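Local atomic coordinates of endoglucanase (Mytilus edulis, PDB entry 1WC2), a protein that hydrolyses internal beta-1,4-glucosidic linkages in cellulose and related beta-glucans as a family 45 glycoside hydrolase, and also has expansin activity. Residues Asn1-Gly13 and Thr78-Glu91. Residues are numbered along the deposited sequence; the frame is centred on the assembly and turned at random. Where two conformers were deposited one is given.
Sequences NQKCSGNPRRYNG and TGGYVPGQGGPVRE. With ACT (acetate ion), chain B.
At the margin of the double-psi beta-barrel of this family 45 cellulase, the N-terminal arm 1-13 lies against the loop that leaves barrel strand 72-78, and Asn-1 pairs with Tyr-81 through backbone bonds in both directions. Tyr-81 N donates to Asn-1 O at 2.9 Å, while Asn-1 N gives a hydrogen to Tyr-81 O. Gly-80, without a side chain, lets Asn-1 O come within 3.1 Å of its CA.

The terminal nitrogen also sits over the centre of the Tyr-81 ring, 3.3 Å above its plane; a water accepts a further hydrogen from it. With CG between backbone N and carbonyl carbon (chi1 60°), Tyr-81 folds its ring back under the terminus, and Gly-87, bare of side chain, lies close against the opposite face. The Asn-1 amide stands nearly perpendicular to this ring, its OD1 near CE2.

Further along, Lys-3 is long enough to reach past Gly-80. A bend at chi3 (71°) brings NZ to Thr-78 O at 2.8 Å and into a weakly hydrogen-bonded salt bridge with Glu-91 OE1. The other carboxylate oxygen, OE2, accepts from Tyr-11 OH on its syn side, with the hydroxyl 34° out of the carboxylate plane, so Glu-91 joins two residues of the arm.

Thr-78 uses both branches: OG1 receives Gly-80 N in an ST turn and bonds to Glu-149 of strand 148-155, whose carboxylate also holds the backbone nitrogens of Lys-3 and Cys-4. The Thr-78 methyl, CG2, makes a CH-pi contact over one face of Tyr-11, 4.3 Å from the ring centroid, and lies 4.0 Å from Cys-4 SG, the sulfur disulfide-bonded to Cys-16.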
# COMPACT_ATOMS: atom_id res chain seq x y z
N ASN A 1 8.32 -18.04 0.22
CA ASN A 1 9.64 -17.89 -0.44
C ASN A 1 9.72 -16.58 -1.23
O ASN A 1 8.77 -16.24 -1.96
CB ASN A 1 9.90 -19.08 -1.37
CG ASN A 1 8.79 -19.25 -2.43
OD1 ASN A 1 7.61 -19.27 -2.10
ND2 ASN A 1 9.19 -19.34 -3.70
N GLN A 2 10.83 -15.87 -1.11
CA GLN A 2 11.05 -14.65 -1.88
C GLN A 2 11.52 -15.00 -3.30
O GLN A 2 12.58 -15.60 -3.48
CB GLN A 2 12.09 -13.75 -1.20
CG GLN A 2 11.65 -13.24 0.17
CD GLN A 2 12.69 -12.33 0.79
OE1 GLN A 2 13.64 -12.78 1.43
NE2 GLN A 2 12.55 -11.04 0.55
N LYS A 3 10.72 -14.64 -4.29
CA LYS A 3 11.09 -14.84 -5.70
C LYS A 3 11.82 -13.63 -6.29
O LYS A 3 12.50 -13.77 -7.31
CB LYS A 3 9.86 -15.17 -6.53
CG LYS A 3 9.18 -16.49 -6.12
CD LYS A 3 7.90 -16.79 -6.89
CE LYS A 3 8.16 -17.17 -8.34
NZ LYS A 3 6.89 -17.49 -9.05
N CYS A 4 11.67 -12.46 -5.67
CA CYS A 4 12.44 -11.28 -6.05
C CYS A 4 13.86 -11.41 -5.51
O CYS A 4 14.07 -12.02 -4.46
CB CYS A 4 11.79 -10.02 -5.50
SG CYS A 4 10.08 -9.76 -6.01
N SER A 5 14.82 -10.82 -6.22
CA SER A 5 16.24 -10.91 -5.85
C SER A 5 16.96 -9.61 -6.17
O SER A 5 16.47 -8.77 -6.93
CB SER A 5 16.93 -12.07 -6.58
OG SER A 5 16.88 -11.90 -7.96
N GLY A 6 18.14 -9.47 -5.59
CA GLY A 6 18.95 -8.28 -5.75
C GLY A 6 18.65 -7.22 -4.70
O GLY A 6 17.80 -7.39 -3.83
N ASN A 7 19.38 -6.11 -4.79
CA ASN A 7 19.26 -5.00 -3.86
C ASN A 7 19.04 -3.71 -4.66
O ASN A 7 19.96 -3.26 -5.37
CB ASN A 7 20.53 -4.88 -3.01
CG ASN A 7 20.50 -3.69 -2.08
OD1 ASN A 7 19.43 -3.22 -1.67
ND2 ASN A 7 21.68 -3.20 -1.71
N PRO A 8 17.85 -3.10 -4.59
CA PRO A 8 16.63 -3.63 -3.97
C PRO A 8 16.08 -4.82 -4.75
O PRO A 8 16.51 -5.10 -5.88
CB PRO A 8 15.66 -2.44 -4.02
CG PRO A 8 16.32 -1.37 -4.76
CD PRO A 8 17.64 -1.80 -5.23
N ARG A 9 15.10 -5.49 -4.15
CA ARG A 9 14.52 -6.69 -4.71
C ARG A 9 13.77 -6.40 -6.01
O ARG A 9 12.94 -5.49 -6.06
CB ARG A 9 13.55 -7.32 -3.69
CG ARG A 9 14.15 -7.82 -2.41
CD ARG A 9 14.51 -9.29 -2.44
NE ARG A 9 15.24 -9.73 -1.25
CZ ARG A 9 15.71 -10.96 -1.06
NH1 ARG A 9 15.50 -11.90 -1.97
NH2 ARG A 9 16.38 -11.25 0.04
N ARG A 10 14.05 -7.19 -7.04
CA ARG A 10 13.42 -7.06 -8.37
C ARG A 10 13.05 -8.44 -8.89
O ARG A 10 13.61 -9.46 -8.48
CB ARG A 10 14.37 -6.35 -9.35
CG ARG A 10 14.67 -4.89 -8.98
CD ARG A 10 15.76 -4.26 -9.81
NE ARG A 10 15.43 -4.16 -11.23
CZ ARG A 10 14.68 -3.21 -11.76
NH1 ARG A 10 14.11 -2.28 -11.01
NH2 ARG A 10 14.47 -3.20 -13.07
N TYR A 11 12.11 -8.47 -9.82
CA TYR A 11 11.60 -9.71 -10.42
C TYR A 11 11.42 -9.49 -11.92
O TYR A 11 10.57 -8.69 -12.32
CB TYR A 11 10.27 -10.09 -9.78
CG TYR A 11 9.66 -11.42 -10.21
CD1 TYR A 11 10.30 -12.62 -9.96
CD2 TYR A 11 8.41 -11.46 -10.80
CE1 TYR A 11 9.73 -13.84 -10.32
CE2 TYR A 11 7.82 -12.67 -11.17
CZ TYR A 11 8.49 -13.86 -10.92
OH TYR A 11 7.90 -15.08 -11.26
N ASN A 12 12.25 -10.15 -12.74
CA ASN A 12 12.18 -10.05 -14.20
C ASN A 12 12.09 -8.60 -14.68
O ASN A 12 11.31 -8.28 -15.57
CB ASN A 12 11.02 -10.90 -14.74
CG ASN A 12 11.18 -12.38 -14.43
OD1 ASN A 12 10.22 -13.05 -14.00
ND2 ASN A 12 12.36 -12.92 -14.66
N GLY A 13 12.91 -7.73 -14.11
CA GLY A 13 13.03 -6.37 -14.59
C GLY A 13 12.00 -5.39 -14.04
O GLY A 13 11.89 -4.27 -14.55
N THR A 78 3.83 -12.14 -7.34
CA THR A 78 4.90 -12.93 -7.93
C THR A 78 4.69 -14.43 -7.74
O THR A 78 5.30 -15.24 -8.44
CB THR A 78 6.26 -12.60 -7.32
OG1 THR A 78 6.24 -12.96 -5.93
CG2 THR A 78 6.60 -11.10 -7.42
N GLY A 79 3.84 -14.80 -6.78
CA GLY A 79 3.72 -16.16 -6.29
C GLY A 79 4.47 -16.39 -4.97
O GLY A 79 4.24 -17.41 -4.31
N GLY A 80 5.36 -15.47 -4.60
CA GLY A 80 6.15 -15.59 -3.38
C GLY A 80 5.58 -14.84 -2.19
O GLY A 80 4.51 -14.24 -2.25
N TYR A 81 6.34 -14.89 -1.10
CA TYR A 81 5.97 -14.29 0.18
C TYR A 81 7.21 -14.38 1.08
O TYR A 81 8.10 -15.19 0.85
CB TYR A 81 4.76 -15.01 0.81
CG TYR A 81 4.98 -16.49 1.08
CD1 TYR A 81 5.43 -16.92 2.33
CD2 TYR A 81 4.76 -17.45 0.10
CE1 TYR A 81 5.65 -18.28 2.60
CE2 TYR A 81 4.97 -18.82 0.36
CZ TYR A 81 5.41 -19.21 1.61
OH TYR A 81 5.62 -20.55 1.88
N VAL A 82 7.28 -13.54 2.12
CA VAL A 82 8.38 -13.60 3.07
C VAL A 82 8.15 -14.79 4.01
O VAL A 82 7.09 -14.86 4.63
CB VAL A 82 8.49 -12.29 3.86
CG1 VAL A 82 9.50 -12.43 5.00
CG2 VAL A 82 8.87 -11.15 2.92
N PRO A 83 9.11 -15.73 4.11
CA PRO A 83 8.93 -16.89 4.99
C PRO A 83 8.52 -16.50 6.42
O PRO A 83 9.12 -15.61 7.03
CB PRO A 83 10.29 -17.58 4.95
CG PRO A 83 10.84 -17.23 3.63
CD PRO A 83 10.40 -15.81 3.40
N GLY A 84 7.48 -17.16 6.92
CA GLY A 84 6.96 -16.93 8.25
C GLY A 84 6.18 -15.63 8.43
O GLY A 84 5.76 -15.32 9.55
N GLN A 85 5.98 -14.87 7.34
CA GLN A 85 5.31 -13.57 7.37
C GLN A 85 4.32 -13.44 6.20
O GLN A 85 4.05 -12.33 5.73
CB GLN A 85 6.35 -12.44 7.27
CG GLN A 85 7.26 -12.30 8.47
CD GLN A 85 6.69 -11.52 9.64
OE1 GLN A 85 5.49 -11.26 9.71
NE2 GLN A 85 7.57 -11.09 10.53
N GLY A 86 3.78 -14.56 5.74
CA GLY A 86 2.86 -14.60 4.62
C GLY A 86 2.67 -16.04 4.20
O GLY A 86 3.08 -16.96 4.91
N GLY A 87 2.04 -16.25 3.05
CA GLY A 87 1.80 -17.60 2.55
C GLY A 87 1.59 -17.65 1.06
O GLY A 87 1.57 -16.61 0.38
N PRO A 88 1.44 -18.88 0.54
CA PRO A 88 1.33 -19.10 -0.91
C PRO A 88 0.14 -18.42 -1.57
O PRO A 88 -0.92 -18.27 -0.97
CB PRO A 88 1.21 -20.64 -1.03
CG PRO A 88 1.57 -21.21 0.25
CD PRO A 88 1.44 -20.15 1.29
N VAL A 89 0.34 -18.01 -2.83
CA VAL A 89 -0.70 -17.42 -3.66
C VAL A 89 -0.42 -17.69 -5.14
O VAL A 89 0.74 -17.84 -5.53
CB VAL A 89 -0.79 -15.89 -3.40
CG1 VAL A 89 0.48 -15.19 -3.86
CG2 VAL A 89 -2.01 -15.28 -4.05
N ARG A 90 -1.46 -17.73 -5.97
CA ARG A 90 -1.27 -17.84 -7.41
C ARG A 90 -0.49 -16.63 -7.93
O ARG A 90 -0.75 -15.52 -7.50
CB ARG A 90 -2.61 -17.94 -8.14
CG ARG A 90 -2.45 -18.22 -9.62
CD ARG A 90 -3.52 -19.11 -10.21
NE ARG A 90 -4.78 -18.38 -10.24
CZ ARG A 90 -5.84 -18.64 -9.48
NH1 ARG A 90 -5.85 -19.63 -8.59
NH2 ARG A 90 -6.92 -17.88 -9.62
N GLU A 91 0.45 -16.86 -8.85
CA GLU A 91 1.20 -15.78 -9.50
C GLU A 91 0.29 -15.09 -10.51
O GLU A 91 -0.51 -15.75 -11.18
CB GLU A 91 2.45 -16.31 -10.22
CG GLU A 91 3.20 -15.23 -10.99
CD GLU A 91 4.58 -15.62 -11.48
OE1 GLU A 91 4.96 -16.80 -11.42
OE2 GLU A 91 5.30 -14.69 -11.94
C ACT B . 17.10 -5.83 -13.92
O ACT B . 17.02 -6.11 -12.70
OXT ACT B . 16.20 -5.13 -14.43
CH3 ACT B . 18.24 -6.31 -14.76
O HOH W 1 8.96 -20.13 1.90